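Local atomic coordinates of caspase Nc subunit 1 (Drosophila melanogaster, PDB entry 2FP3), a protein that acts as an initiator cysteine protease in the caspase cascade that drives apoptosis, including the steroid-triggered cell death of fly metamorphosis. Residues G104-N107 with Q108-F112; V155-Q158 with K159-H163. The protein carries 2 engineered substitutions. One frame throughout, in Å; residues are numbered along the deposited sequence.

Contact 1: G104-N107 with Q108-F112; sequences GNVN and QDQFF
Asn107 and Gln110 exchange hydrogen bonds at the start of helix 108-119, each side chain serving the other's backbone. The carboxamide oxygen OD1 of Asn107 takes the amide proton of Gln110, with OD1 to N at 2.5 Å; the donor stands about 36° out of the carbonyl plane, away from either lone pair. In return, OE1 of Gln110 accepts from Asn107 N at 3.1 Å, this time in the carbonyl plane and on a lone pair. Two reciprocal bonds of this kind make a capping box: the N-cap side chain satisfies a first-turn N-H that has no preceding turn to bond to, and the side chain three residues on returns a bond to the N-H of the N-cap residue. Asparagine suits the N-cap because its short side chain, with chi1 at 60°, folds forward over the first turn, and OD1 also comes within 2.8 Å of Asp109 N. Glutamine is long enough to reach back: its extended chain lies across that of Asn107 at about a right angle, while the two amide planes are only 18° apart.

The helix proper opens with Phe111 N donating to Asn107 O at 2.8 Å. Before the cap, the chain arrives from strand 98-103 of the caspase domain, and its backbone at Val106 is hydrogen-bonded to Arg150. The branched, apolar Val106 is buried: its CG2 lies 4.2 Å from CB of Phe111, and both side chains rest on Val67 of strand 62-68; the Phe111 ring also meets that of Phe149. Val106 CA is 3.3 Å from Gln110 OE1, so the glutamine oxygen lies against the backbone leading into the cap. Asn105 turns away from the helix, and its OD1 accepts from Met70 N, with a weaker bond from Asp71 N.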
loop_
_atom_site.group_PDB
_atom_site.type_symbol
_atom_site.label_atom_id
_atom_site.label_comp_id
_atom_site.label_asym_id
_atom_site.label_seq_id
_atom_site.Cartn_x
_atom_site.Cartn_y
_atom_site.Cartn_z
ATOM N N GLY A 104 -6.470 1.762 13.412
ATOM C CA GLY A 104 -7.192 0.510 13.575
ATOM C C GLY A 104 -8.584 0.620 12.965
ATOM O O GLY A 104 -8.730 0.951 11.783
ATOM N N ASN A 105 -9.612 0.359 13.764
ATOM C CA ASN A 105 -10.977 0.440 13.265
ATOM C C ASN A 105 -11.462 1.879 13.084
ATOM O O ASN A 105 -11.326 2.716 13.976
ATOM C CB ASN A 105 -11.934 -0.306 14.199
ATOM C CG ASN A 105 -11.601 -1.780 14.315
ATOM O OD1 ASN A 105 -11.373 -2.456 13.311
ATOM N ND2 ASN A 105 -11.580 -2.288 15.542
ATOM N N VAL A 106 -12.021 2.167 11.917
ATOM C CA VAL A 106 -12.547 3.493 11.642
ATOM C C VAL A 106 -13.754 3.344 10.736
ATOM O O VAL A 106 -13.869 2.360 10.003
ATOM C CB VAL A 106 -11.497 4.420 10.953
ATOM C CG1 VAL A 106 -10.356 4.709 11.903
ATOM C CG2 VAL A 106 -10.976 3.782 9.685
ATOM N N ASN A 107 -14.658 4.313 10.802
ATOM C CA ASN A 107 -15.863 4.294 9.987
ATOM C C ASN A 107 -15.663 5.089 8.705
ATOM O O ASN A 107 -14.689 5.822 8.562
ATOM C CB ASN A 107 -17.040 4.877 10.772
ATOM C CG ASN A 107 -16.797 6.307 11.206
ATOM O OD1 ASN A 107 -16.604 7.198 10.381
ATOM N ND2 ASN A 107 -16.804 6.534 12.514
ATOM N N GLN A 108 -16.598 4.939 7.778
ATOM C CA GLN A 108 -16.530 5.633 6.506
ATOM C C GLN A 108 -16.207 7.111 6.682
ATOM O O GLN A 108 -15.393 7.673 5.946
ATOM C CB GLN A 108 -17.857 5.489 5.768
ATOM C CG GLN A 108 -17.871 6.130 4.402
ATOM C CD GLN A 108 -19.154 5.856 3.655
ATOM O OE1 GLN A 108 -19.640 4.723 3.627
ATOM N NE2 GLN A 108 -19.705 6.888 3.029
ATOM N N ASP A 109 -16.843 7.737 7.663
ATOM C CA ASP A 109 -16.638 9.154 7.910
ATOM C C ASP A 109 -15.249 9.466 8.458
ATOM O O ASP A 109 -14.612 10.422 8.030
ATOM C CB ASP A 109 -17.704 9.676 8.873
ATOM C CG ASP A 109 -17.713 11.185 8.964
ATOM O OD1 ASP A 109 -17.918 11.836 7.917
ATOM O OD2 ASP A 109 -17.514 11.720 10.076
ATOM N N GLN A 110 -14.780 8.672 9.410
ATOM C CA GLN A 110 -13.462 8.903 9.987
ATOM C C GLN A 110 -12.378 8.665 8.941
ATOM O O GLN A 110 -11.429 9.443 8.817
ATOM C CB GLN A 110 -13.236 7.970 11.171
ATOM C CG GLN A 110 -14.207 8.165 12.316
ATOM C CD GLN A 110 -13.948 7.197 13.457
ATOM O OE1 GLN A 110 -13.923 5.980 13.259
ATOM N NE2 GLN A 110 -13.754 7.734 14.659
ATOM N N PHE A 111 -12.534 7.590 8.178
ATOM C CA PHE A 111 -11.563 7.243 7.155
ATOM C C PHE A 111 -11.232 8.388 6.221
ATOM O O PHE A 111 -10.067 8.718 6.033
ATOM C CB PHE A 111 -12.043 6.066 6.311
ATOM C CG PHE A 111 -11.093 5.711 5.210
ATOM C CD1 PHE A 111 -9.859 5.148 5.505
ATOM C CD2 PHE A 111 -11.382 6.039 3.900
ATOM C CE1 PHE A 111 -8.924 4.932 4.515
ATOM C CE2 PHE A 111 -10.453 5.826 2.900
ATOM C CZ PHE A 111 -9.217 5.271 3.207
ATOM N N PHE A 112 -12.261 8.979 5.622
ATOM C CA PHE A 112 -12.065 10.083 4.691
ATOM C C PHE A 112 -11.552 11.354 5.347
ATOM O O PHE A 112 -11.031 12.238 4.668
ATOM C CB PHE A 112 -13.359 10.386 3.931
ATOM C CG PHE A 112 -13.661 9.401 2.846
ATOM C CD1 PHE A 112 -14.526 8.337 3.071
ATOM C CD2 PHE A 112 -13.043 9.512 1.602
ATOM C CE1 PHE A 112 -14.776 7.393 2.071
ATOM C CE2 PHE A 112 -13.285 8.577 0.596
ATOM C CZ PHE A 112 -14.152 7.514 0.832
#

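Contact 2: V155-Q158 with K159-H163; sequences VDMQ and KIKDH
Met157 and Gln158 receive the regular backbone bonds that build helix 157-162. Lys161 N donates to Met157 O at 2.9 Å and Asp162 N to Gln158 O at 2.8 Å, whereas the bond from Lys159 N to Asp156 O is weak, bent to 126°. Asp156, at the N-cap, makes no capping bond with its carboxylate, and its side chain leans on Lys144 and Lys146 instead.

Apolar contacts follow the same spacing. Val155, on the short strand 154-156, holds CG1 anti to its nitrogen (chi1 -172°) and lays it 3.6 Å from Lys159 CB, so a compact branched residue meets the aliphatic root of a lysine. Two residues further along, the methyl CE of Met157 touches CE of Lys161 at 3.7 Å; methionine's flexible thioether bends at chi3 to reach it, and NZ of the extended lysine is hydrogen-bonded to Tyr237 OH.

Among the polar side chains, Gln158 and Asp162 lie one turn apart with amide and carboxylate planes 73° from one another. OD1 of Asp162 sits 3.0 Å from OE1 of Gln158: as modelled, two acceptors facing each other, not a hydrogen bond.

The chemistry thus implies a helix held chiefly by its backbone, whose lysines pack by their methylenes and, at Lys161, place the ammonium group, probably charged, beside Tyr237 OH.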
loop_
_atom_site.group_PDB
_atom_site.type_symbol
_atom_site.label_atom_id
_atom_site.label_comp_id
_atom_site.label_asym_id
_atom_site.label_seq_id
_atom_site.Cartn_x
_atom_site.Cartn_y
_atom_site.Cartn_z
ATOM N N VAL A 155 -18.330 1.911 0.648
ATOM C CA VAL A 155 -18.011 3.016 -0.253
ATOM C C VAL A 155 -17.437 2.479 -1.558
ATOM O O VAL A 155 -16.816 1.415 -1.575
ATOM C CB VAL A 155 -16.937 3.945 0.351
ATOM C CG1 VAL A 155 -16.764 5.176 -0.519
ATOM C CG2 VAL A 155 -17.304 4.326 1.759
ATOM N N ASP A 156 -17.643 3.218 -2.646
ATOM C CA ASP A 156 -17.100 2.823 -3.941
ATOM C C ASP A 156 -15.600 3.051 -3.868
ATOM O O ASP A 156 -15.153 4.155 -3.561
ATOM C CB ASP A 156 -17.666 3.689 -5.073
ATOM C CG ASP A 156 -18.989 3.178 -5.606
ATOM O OD1 ASP A 156 -19.480 3.744 -6.606
ATOM O OD2 ASP A 156 -19.539 2.216 -5.036
ATOM N N MET A 157 -14.815 2.020 -4.146
ATOM C CA MET A 157 -13.374 2.190 -4.101
ATOM C C MET A 157 -12.987 3.331 -5.034
ATOM O O MET A 157 -11.957 3.980 -4.857
ATOM C CB MET A 157 -12.664 0.907 -4.508
ATOM C CG MET A 157 -11.190 0.955 -4.199
ATOM S SD MET A 157 -10.516 -0.668 -3.971
ATOM C CE MET A 157 -10.115 -1.093 -5.678
ATOM N N GLN A 158 -13.824 3.570 -6.031
ATOM C CA GLN A 158 -13.584 4.654 -6.965
ATOM C C GLN A 158 -13.478 5.946 -6.154
ATOM O O GLN A 158 -12.607 6.771 -6.398
ATOM C CB GLN A 158 -14.747 4.762 -7.956
ATOM C CG GLN A 158 -14.384 4.468 -9.398
ATOM C CD GLN A 158 -13.392 5.462 -9.967
ATOM O OE1 GLN A 158 -12.207 5.430 -9.639
ATOM N NE2 GLN A 158 -13.875 6.359 -10.822
ATOM N N LYS A 159 -14.379 6.111 -5.192
ATOM C CA LYS A 159 -14.386 7.295 -4.341
ATOM C C LYS A 159 -12.986 7.463 -3.768
ATOM O O LYS A 159 -12.350 8.502 -3.942
ATOM C CB LYS A 159 -15.396 7.127 -3.198
ATOM C CG LYS A 159 -15.565 8.349 -2.292
ATOM C CD LYS A 159 -16.570 9.363 -2.847
ATOM C CE LYS A 159 -16.103 10.008 -4.149
ATOM N NZ LYS A 159 -17.088 11.000 -4.674
ATOM N N ILE A 160 -12.512 6.420 -3.095
ATOM C CA ILE A 160 -11.193 6.424 -2.497
ATOM C C ILE A 160 -10.100 6.821 -3.499
ATOM O O ILE A 160 -9.302 7.710 -3.222
ATOM C CB ILE A 160 -10.872 5.043 -1.905
ATOM C CG1 ILE A 160 -11.960 4.659 -0.907
ATOM C CG2 ILE A 160 -9.517 5.066 -1.218
ATOM C CD1 ILE A 160 -11.746 3.309 -0.244
ATOM N N LYS A 161 -10.058 6.174 -4.659
ATOM C CA LYS A 161 -9.039 6.510 -5.653
ATOM C C LYS A 161 -9.113 7.980 -6.047
ATOM O O LYS A 161 -8.095 8.674 -6.084
ATOM C CB LYS A 161 -9.205 5.661 -6.918
ATOM C CG LYS A 161 -9.050 4.173 -6.707
ATOM C CD LYS A 161 -9.303 3.403 -7.988
ATOM C CE LYS A 161 -9.299 1.910 -7.712
ATOM N NZ LYS A 161 -9.397 1.100 -8.956
ATOM N N ASP A 162 -10.324 8.439 -6.342
ATOM C CA ASP A 162 -10.565 9.812 -6.766
ATOM C C ASP A 162 -9.996 10.848 -5.819
ATOM O O ASP A 162 -9.684 11.968 -6.223
ATOM C CB ASP A 162 -12.065 10.035 -6.949
ATOM C CG ASP A 162 -12.596 9.392 -8.220
ATOM O OD1 ASP A 162 -12.196 8.248 -8.527
ATOM O OD2 ASP A 162 -13.418 10.029 -8.910
ATOM N N HIS A 163 -9.848 10.481 -4.556
ATOM C CA HIS A 163 -9.297 11.418 -3.601
ATOM C C HIS A 163 -7.901 11.865 -4.025
ATOM O O HIS A 163 -7.449 12.945 -3.657
ATOM C CB HIS A 163 -9.230 10.793 -2.213
ATOM C CG HIS A 163 -8.632 11.701 -1.187
ATOM N ND1 HIS A 163 -7.292 11.682 -0.866
ATOM C CD2 HIS A 163 -9.175 12.717 -0.473
ATOM C CE1 HIS A 163 -7.035 12.647 -0.001
ATOM N NE2 HIS A 163 -8.160 13.290 0.253
#

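How the contacts relate
Contact 1 closes before contact 2 opens, and both mark the start of a helix in the caspase domain: helix 108-119 follows strand 98-103, and helix 157-162 follows strand 154-156, two strands of the same mixed sheet. Their centres are 14 Å apart, yet they touch, the ring tip of Phe112 packing on Val155, Lys159 and Ile160 and thereby joining helix 108-119 to strand 154-156 and helix 157-162. The Met157 side chain lies about 5 Å from that of Ala184, an engineered residue at the position taken as the catalytic one. The loop into helix 108-119 passes at second-shell distance from His137, the probable catalytic histidine, about 9 Å between the side chains of Asn105 and His137.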